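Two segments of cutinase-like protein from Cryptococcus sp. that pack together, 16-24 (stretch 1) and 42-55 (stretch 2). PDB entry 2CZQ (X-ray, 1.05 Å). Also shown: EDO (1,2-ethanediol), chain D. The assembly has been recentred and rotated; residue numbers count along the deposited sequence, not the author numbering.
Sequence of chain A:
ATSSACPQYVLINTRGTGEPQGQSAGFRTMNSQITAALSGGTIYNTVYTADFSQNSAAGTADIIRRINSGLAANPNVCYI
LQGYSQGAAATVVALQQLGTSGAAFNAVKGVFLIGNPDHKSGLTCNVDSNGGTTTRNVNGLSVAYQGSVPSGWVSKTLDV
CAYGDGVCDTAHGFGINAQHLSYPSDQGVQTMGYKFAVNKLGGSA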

ATOM      1  N   GLY A  16       8.624   5.591  -2.230  1.00  4.79           N
ATOM      2  CA  GLY A  16       9.389   6.103  -1.112  1.00  5.20           C
ATOM      3  C   GLY A  16      10.256   7.297  -1.470  1.00  5.15           C
ATOM      4  O   GLY A  16      10.535   7.572  -2.647  1.00  5.47           O
ATOM      5  N   THR A  17      10.686   8.006  -0.430  1.00  5.58           N
ATOM      6  CA  THR A  17      11.628   9.115  -0.542  1.00  5.75           C
ATOM      7  C   THR A  17      12.793   8.746  -1.443  1.00  5.80           C
ATOM      8  O   THR A  17      13.417   7.696  -1.262  1.00  6.05           O
ATOM      9  CB  THR A  17      12.176   9.469   0.846  1.00  5.63           C
ATOM     10  OG1 THR A  17      11.085   9.667   1.758  1.00  5.49           O
ATOM     11  CG2 THR A  17      12.936  10.800   0.821  1.00  6.35           C
ATOM     12  N   GLY A  18      13.084   9.613  -2.411  1.00  6.34           N
ATOM     13  CA  GLY A  18      14.245   9.446  -3.259  1.00  6.74           C
ATOM     14  C   GLY A  18      14.069   8.551  -4.464  1.00  6.41           C
ATOM     15  O   GLY A  18      14.894   8.589  -5.373  1.00  7.29           O
ATOM     16  N   GLU A  19      13.024   7.734  -4.493  1.00  5.99           N
ATOM     17  CA  GLU A  19      12.793   6.923  -5.686  1.00  5.77           C
ATOM     18  C   GLU A  19      12.432   7.855  -6.837  1.00  6.00           C
ATOM     19  O   GLU A  19      11.704   8.823  -6.628  1.00  5.93           O
ATOM     20  CB  GLU A  19      11.661   5.936  -5.455  1.00  5.70           C
ATOM     21  CG  GLU A  19      11.947   4.898  -4.388  1.00  5.93           C
ATOM     22  CD  GLU A  19      11.037   3.701  -4.531  1.00  5.85           C
ATOM     23  OE1 GLU A  19       9.957   3.694  -3.904  1.00  5.28           O
ATOM     24  OE2 GLU A  19      11.392   2.785  -5.305  1.00  7.78           O
ATOM     25  N   PRO A  20      12.936   7.601  -8.044  1.00  6.46           N
ATOM     26  CA  PRO A  20      12.538   8.420  -9.193  1.00  6.67           C
ATOM     27  C   PRO A  20      11.032   8.351  -9.410  1.00  5.95           C
ATOM     28  O   PRO A  20      10.413   7.315  -9.155  1.00  6.08           O
ATOM     29  CB  PRO A  20      13.273   7.763 -10.365  1.00  7.50           C
ATOM     30  CG  PRO A  20      14.431   7.081  -9.734  1.00  8.24           C
ATOM     31  CD  PRO A  20      13.923   6.572  -8.418  1.00  7.07           C
ATOM     32  N   GLN A  21      10.446   9.450  -9.870  1.00  5.80           N
ATOM     33  CA  GLN A  21       9.061   9.412 -10.307  1.00  5.74           C
ATOM     34  C   GLN A  21       8.908   8.279 -11.321  1.00  5.70           C
ATOM     35  O   GLN A  21       9.688   8.174 -12.267  1.00  6.66           O
ATOM     36  CB  GLN A  21       8.657  10.752 -10.912  1.00  5.79           C
ATOM     37  CG  GLN A  21       7.195  10.829 -11.360  1.00  6.14           C
ATOM     38  CD  GLN A  21       6.210  10.701 -10.206  1.00  5.83           C
ATOM     39  OE1 GLN A  21       6.201  11.533  -9.296  1.00  5.68           O
ATOM     40  NE2 GLN A  21       5.391   9.654 -10.233  1.00  5.95           N
ATOM     41  N   GLY A  22       7.912   7.428 -11.100  1.00  6.05           N
ATOM     42  CA  GLY A  22       7.804   6.148 -11.773  1.00  6.52           C
ATOM     43  C   GLY A  22       7.328   5.134 -10.755  1.00  6.12           C
ATOM     44  O   GLY A  22       7.075   5.487  -9.599  1.00  6.30           O
ATOM     45  N   GLN A  23       7.199   3.879 -11.165  1.00  6.17           N
ATOM     46  CA  GLN A  23       6.749   2.847 -10.243  1.00  5.97           C
ATOM     47  C   GLN A  23       7.764   2.649  -9.124  1.00  5.78           C
ATOM     48  O   GLN A  23       8.974   2.657  -9.358  1.00  5.77           O
ATOM     49  CB  GLN A  23       6.505   1.532 -10.979  1.00  6.31           C
ATOM     50  CG  GLN A  23       5.846   0.488 -10.093  1.00  6.68           C
ATOM     51  CD  GLN A  23       5.510  -0.825 -10.781  1.00  6.91           C
ATOM     52  OE1 GLN A  23       4.796  -1.631 -10.203  1.00  8.49           O
ATOM     53  NE2 GLN A  23       6.022  -1.053 -11.983  1.00  8.56           N
ATOM     54  N   SER A  24       7.275   2.476  -7.901  1.00  5.62           N
ATOM     55  CA  SER A  24       8.164   2.155  -6.797  1.00  5.51           C
ATOM     56  C   SER A  24       8.799   0.788  -7.004  1.00  5.41           C
ATOM     57  O   SER A  24       8.129  -0.172  -7.416  1.00  5.68           O
ATOM     58  CB  SER A  24       7.387   2.146  -5.486  1.00  5.66           C
ATOM     59  OG  SER A  24       8.217   1.753  -4.405  1.00  6.09           O
ATOM     60  N   THR A  42      -3.960  -1.523 -14.997  1.00  5.87           N
ATOM     61  CA  THR A  42      -2.889  -0.563 -15.231  1.00  6.05           C
ATOM     62  C   THR A  42      -2.239  -0.226 -13.899  1.00  5.61           C
ATOM     63  O   THR A  42      -2.825  -0.438 -12.827  1.00  6.00           O
ATOM     64  CB  THR A  42      -3.386   0.737 -15.900  1.00  6.38           C
ATOM     65  OG1 THR A  42      -4.445   1.294 -15.114  1.00  6.67           O
ATOM     66  CG2 THR A  42      -3.976   0.486 -17.304  1.00  7.17           C
ATOM     67  N   ILE A  43      -1.027   0.303 -13.995  1.00  5.81           N
ATOM     68  CA  ILE A  43      -0.233   0.696 -12.843  1.00  5.91           C
ATOM     69  C   ILE A  43      -0.101   2.215 -12.874  1.00  5.56           C
ATOM     70  O   ILE A  43       0.479   2.773 -13.811  1.00  6.41           O
ATOM     71  CB  ILE A  43       1.160   0.026 -12.902  1.00  6.22           C
ATOM     72  CG1 ILE A  43       1.035  -1.505 -12.890  1.00  6.87           C
ATOM     73  CG2 ILE A  43       2.032   0.518 -11.746  1.00  6.57           C
ATOM     74  CD1 ILE A  43       2.289  -2.231 -13.337  1.00  7.42           C
ATOM     75  N   TYR A  44      -0.656   2.877 -11.861  1.00  5.24           N
ATOM     76  CA  TYR A  44      -0.597   4.327 -11.759  1.00  5.21           C
ATOM     77  C   TYR A  44       0.385   4.718 -10.672  1.00  4.97           C
ATOM     78  O   TYR A  44       0.232   4.305  -9.519  1.00  5.33           O
ATOM     79  CB  TYR A  44      -1.971   4.941 -11.449  1.00  5.41           C
ATOM     80  CG  TYR A  44      -1.870   6.441 -11.331  1.00  5.21           C
ATOM     81  CD1 TYR A  44      -1.688   7.222 -12.467  1.00  6.03           C
ATOM     82  CD2 TYR A  44      -1.888   7.078 -10.089  1.00  5.52           C
ATOM     83  CE1 TYR A  44      -1.552   8.588 -12.380  1.00  6.05           C
ATOM     84  CE2 TYR A  44      -1.753   8.453  -9.989  1.00  5.84           C
ATOM     85  CZ  TYR A  44      -1.587   9.204 -11.145  1.00  5.94           C
ATOM     86  OH  TYR A  44      -1.452  10.568 -11.106  1.00  6.72           O
ATOM     87  N   ASN A  45       1.370   5.531 -11.041  1.00  4.98           N
ATOM     88  CA  ASN A  45       2.395   5.987 -10.112  1.00  5.40           C
ATOM     89  C   ASN A  45       2.052   7.370  -9.587  1.00  5.15           C
ATOM     90  O   ASN A  45       2.072   8.360 -10.329  1.00  5.76           O
ATOM     91  CB  ASN A  45       3.763   6.012 -10.787  1.00  6.00           C
ATOM     92  CG  ASN A  45       4.039   4.762 -11.593  1.00  5.75           C
ATOM     93  OD1 ASN A  45       3.840   3.643 -11.119  1.00  6.02           O
ATOM     94  ND2 ASN A  45       4.516   4.947 -12.819  1.00  7.58           N
ATOM     95  N   THR A  46       1.726   7.444  -8.305  1.00  5.20           N
ATOM     96  CA  THR A  46       1.342   8.705  -7.693  1.00  5.19           C
ATOM     97  C   THR A  46       2.376   9.787  -7.969  1.00  4.93           C
ATOM     98  O   THR A  46       3.582   9.565  -7.814  1.00  5.13           O
ATOM     99  CB  THR A  46       1.206   8.478  -6.202  1.00  5.14           C
ATOM    100  OG1 THR A  46       0.182   7.499  -6.003  1.00  5.41           O
ATOM    101  CG2 THR A  46       0.730   9.739  -5.472  1.00  5.80           C
ATOM    102  N   VAL A  47       1.900  10.958  -8.378  1.00  5.03           N
ATOM    103  CA  VAL A  47       2.780  12.069  -8.699  1.00  5.48           C
ATOM    104  C   VAL A  47       2.928  12.979  -7.487  1.00  5.57           C
ATOM    105  O   VAL A  47       1.959  13.579  -7.023  1.00  5.94           O
ATOM    106  CB  VAL A  47       2.274  12.872  -9.912  1.00  5.99           C
ATOM    107  CG1 VAL A  47       3.204  14.040 -10.198  1.00  6.76           C
ATOM    108  CG2 VAL A  47       2.160  11.973 -11.133  1.00  6.73           C
ATOM    109  N   TYR A  48       4.150  13.045  -6.973  1.00  5.46           N
ATOM    110  CA  TYR A  48       4.521  13.960  -5.900  1.00  5.54           C
ATOM    111  C   TYR A  48       6.032  13.970  -5.804  1.00  5.47           C
ATOM    112  O   TYR A  48       6.706  13.219  -6.509  1.00  5.78           O
ATOM    113  CB  TYR A  48       3.837  13.611  -4.566  1.00  5.65           C
ATOM    114  CG  TYR A  48       4.435  12.493  -3.733  1.00  5.11           C
ATOM    115  CD1 TYR A  48       4.659  11.217  -4.255  1.00  5.55           C
ATOM    116  CD2 TYR A  48       4.716  12.710  -2.382  1.00  5.43           C
ATOM    117  CE1 TYR A  48       5.192  10.202  -3.452  1.00  5.44           C
ATOM    118  CE2 TYR A  48       5.237  11.710  -1.579  1.00  5.61           C
ATOM    119  CZ  TYR A  48       5.470  10.465  -2.113  1.00  5.55           C
ATOM    120  OH  TYR A  48       5.980   9.490  -1.292  1.00  6.33           O
ATOM    121  N   THR A  49       6.573  14.834  -4.955  1.00  5.65           N
ATOM    122  CA  THR A  49       8.022  15.008  -4.902  1.00  6.03           C
ATOM    123  C   THR A  49       8.741  13.863  -4.203  1.00  6.07           C
ATOM    124  O   THR A  49       9.912  13.623  -4.483  1.00  6.60           O
ATOM    125  CB  THR A  49       8.407  16.317  -4.199  1.00  6.25           C
ATOM    126  OG1 THR A  49       7.749  16.379  -2.929  1.00  6.76           O
ATOM    127  CG2 THR A  49       7.923  17.547  -4.975  1.00  7.20           C
ATOM    128  N   ALA A  50       8.063  13.181  -3.278  1.00  6.10           N
ATOM    129  CA  ALA A  50       8.703  12.159  -2.446  1.00  6.39           C
ATOM    130  C   ALA A  50      10.005  12.710  -1.850  1.00  6.78           C
ATOM    131  O   ALA A  50      11.056  12.073  -1.909  1.00  7.37           O
ATOM    132  CB  ALA A  50       8.942  10.867  -3.248  1.00  6.89           C
ATOM    133  N   ASP A  51       9.926  13.918  -1.298  1.00  6.87           N
ATOM    134  CA  ASP A  51      11.109  14.591  -0.774  1.00  6.82           C
ATOM    135  C   ASP A  51      11.338  14.219   0.689  1.00  6.33           C
ATOM    136  O   ASP A  51      10.449  13.670   1.351  1.00  6.59           O
ATOM    137  CB  ASP A  51      11.029  16.112  -0.972  1.00  7.50           C
ATOM    138  CG  ASP A  51       9.921  16.753  -0.168  1.00  8.18           C
ATOM    139  OD1 ASP A  51      10.046  16.818   1.074  1.00  8.76           O
ATOM    140  OD2 ASP A  51       8.895  17.225  -0.700  1.00  9.16           O
ATOM    141  N   PHE A  52      12.530  14.518   1.200  1.00  6.22           N
ATOM    142  CA  PHE A  52      12.879  14.029   2.531  1.00  6.12           C
ATOM    143  C   PHE A  52      12.083  14.655   3.673  1.00  5.97           C
ATOM    144  O   PHE A  52      12.088  14.124   4.776  1.00  6.16           O
ATOM    145  CB  PHE A  52      14.395  14.080   2.801  1.00  5.96           C
ATOM    146  CG  PHE A  52      14.938  15.458   3.066  1.00  5.61           C
ATOM    147  CD1 PHE A  52      14.740  16.089   4.296  1.00  5.98           C
ATOM    148  CD2 PHE A  52      15.685  16.109   2.098  1.00  6.13           C
ATOM    149  CE1 PHE A  52      15.259  17.357   4.537  1.00  6.42           C
ATOM    150  CE2 PHE A  52      16.207  17.375   2.336  1.00  6.29           C
ATOM    151  CZ  PHE A  52      15.991  17.996   3.552  1.00  6.72           C
ATOM    152  N   SER A  53      11.395  15.767   3.422  1.00  6.23           N
ATOM    153  CA  SER A  53      10.636  16.429   4.490  1.00  6.56           C
ATOM    154  C   SER A  53       9.553  15.543   5.096  1.00  6.06           C
ATOM    155  O   SER A  53       9.196  15.722   6.260  1.00  6.35           O
ATOM    156  CB  SER A  53       9.998  17.734   4.003  1.00  7.14           C
ATOM    157  OG  SER A  53       8.824  17.503   3.242  1.00  8.24           O
ATOM    158  N   GLN A  54       9.038  14.610   4.288  1.00  5.88           N
ATOM    159  CA  GLN A  54       7.893  13.755   4.628  1.00  5.88           C
ATOM    160  C   GLN A  54       6.557  14.487   4.632  1.00  6.15           C
ATOM    161  O   GLN A  54       5.557  13.961   5.120  1.00  6.87           O
ATOM    162  CB  GLN A  54       8.100  12.976   5.939  1.00  5.99           C
ATOM    163  CG  GLN A  54       9.392  12.173   5.983  1.00  5.78           C
ATOM    164  CD  GLN A  54       9.573  11.296   4.770  1.00  4.94           C
ATOM    165  OE1 GLN A  54       8.706  10.487   4.442  1.00  5.51           O
ATOM    166  NE2 GLN A  54      10.701  11.456   4.090  1.00  5.38           N
ATOM    167  N   ASN A  55       6.529  15.688   4.063  1.00  6.29           N
ATOM    168  CA  ASN A  55       5.267  16.374   3.861  1.00  6.82           C
ATOM    169  C   ASN A  55       4.676  15.886   2.546  1.00  6.43           C
ATOM    170  O   ASN A  55       5.067  16.320   1.462  1.00  7.12           O
ATOM    171  CB  ASN A  55       5.454  17.887   3.942  1.00  8.01           C
ATOM    172  CG  ASN A  55       5.851  18.333   5.342  1.00  9.34           C
ATOM    173  OD1 ASN A  55       5.209  17.965   6.326  1.00 11.15           O
ATOM    174  ND2 ASN A  55       6.931  19.096   5.438  1.00 12.40           N
TER
HETATM  175  C1  EDO D 602      14.115   4.407   1.481  1.00 14.41           C
HETATM  176  O1  EDO D 602      15.128   5.077   0.762  1.00 15.78           O
HETATM  177  C2  EDO D 602      12.841   4.420   0.673  1.00 13.77           C
HETATM  178  O2  EDO D 602      12.347   5.734   0.541  1.00 12.55           O
HETATM  179  O   HOH W   1      12.599  12.193  -4.097  1.00 14.28           O
HETATM  180  O   HOH W   2      11.692  11.485  -6.588  1.00 11.56           O
HETATM  181  O   HOH W   3       5.123   8.158 -12.848  1.00  8.06           O

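Stretch 2 leaves a strand at residues 42-45 and continues as loop and turn. Stretch 1 has no regular helix or strand. The two therefore do not pair as a sheet. They run in opposite senses: Gln 23 lies beside Asn 45, Gln 21 nearest Val 47, and Thr 17 beside Ala 50. The CA-CA distance is 5.4 Å for Gln 23 and Asn 45, widens to 7.0 Å for Gln 21 and Val 47, and narrows to 4.6 Å for Thr 17 and Ala 50. The contact buries 522 Å², both sides summed.

Thr 42 makes no contact. Ile 43 points its CA-CB bond toward stretch 1, and its CG2 lies 3.8 Å from Gln 23 OE1. This is van der Waals packing, since a methyl offers no polar partner. The OE1 atom is hydrogen-bonded elsewhere in the structure. Tyr 44 makes no contact.

Asn 45 also points toward stretch 1. Its amide group packs against the backbone of Gly 22 and Gln 23, with Asn 45 CG 3.4 Å from Gly 22 C and Asn 45 OD1 3.1 Å from Gln 23 CA. No direct hydrogen bond forms here. Gln 23 N and Asn 45 ND2 are 3.3 Å apart, but both are donors. Water 3 provides an indirect link, accepting from Asn 45 ND2 at 3.3 Å and from Gln 21 NE2 at 3.0 Å. Gly 22 has phi/psi of 140/-178°, where a CB would be jammed against the preceding carbonyl oxygen.

The next three residues are held by the side chain of Gln 21, whose end comes nearer to stretch 2 than its base. Gln 21 NE2 donates to Thr 46 O at 3.0 Å, with a nearly straight angle of 168°. At Val 47, the CA atom lies 3.5 Å from Gln 21 OE1. That same OE1 accepts a weak hydrogen bond from Tyr 48 N at 3.4 Å. One amide thus acts as donor and acceptor to the backbone on both sides of Val 47.

Thr 49 makes no direct contact. Water 2 lies between the stretches there, 2.7 Å from Glu 19 O and 3.5 Å from Thr 49 O; the longer of these contacts is weak.

Ala 50 marks the closest backbone approach. Its CB sits 3.7 Å from Gly 16 O. Its carbonyl receives a hydrogen bond from Gly 18 N, with Ala 50 O 3.2 Å from that nitrogen, and a CA-H...O contact from Thr 17 CA, 3.3 Å from Ala 50 O. Both donors belong to the type II turn from Gly 16 to Glu 19. Gly 18, at phi/psi 85/-17°, again avoids a CB clash with the preceding carbonyl.

Asp 51 to Gln 54 form a type I turn. Thr 17 CG2 packs 3.7 Å from Phe 52 CA, while the end of the Phe 52 side chain leads away. Ser 53 makes no contact. Gln 54 NE2 then donates to Thr 17 OG1 at 3.0 Å and 173°, and also to Phe 52 O at 3.1 Å. Asn 55 is out of reach.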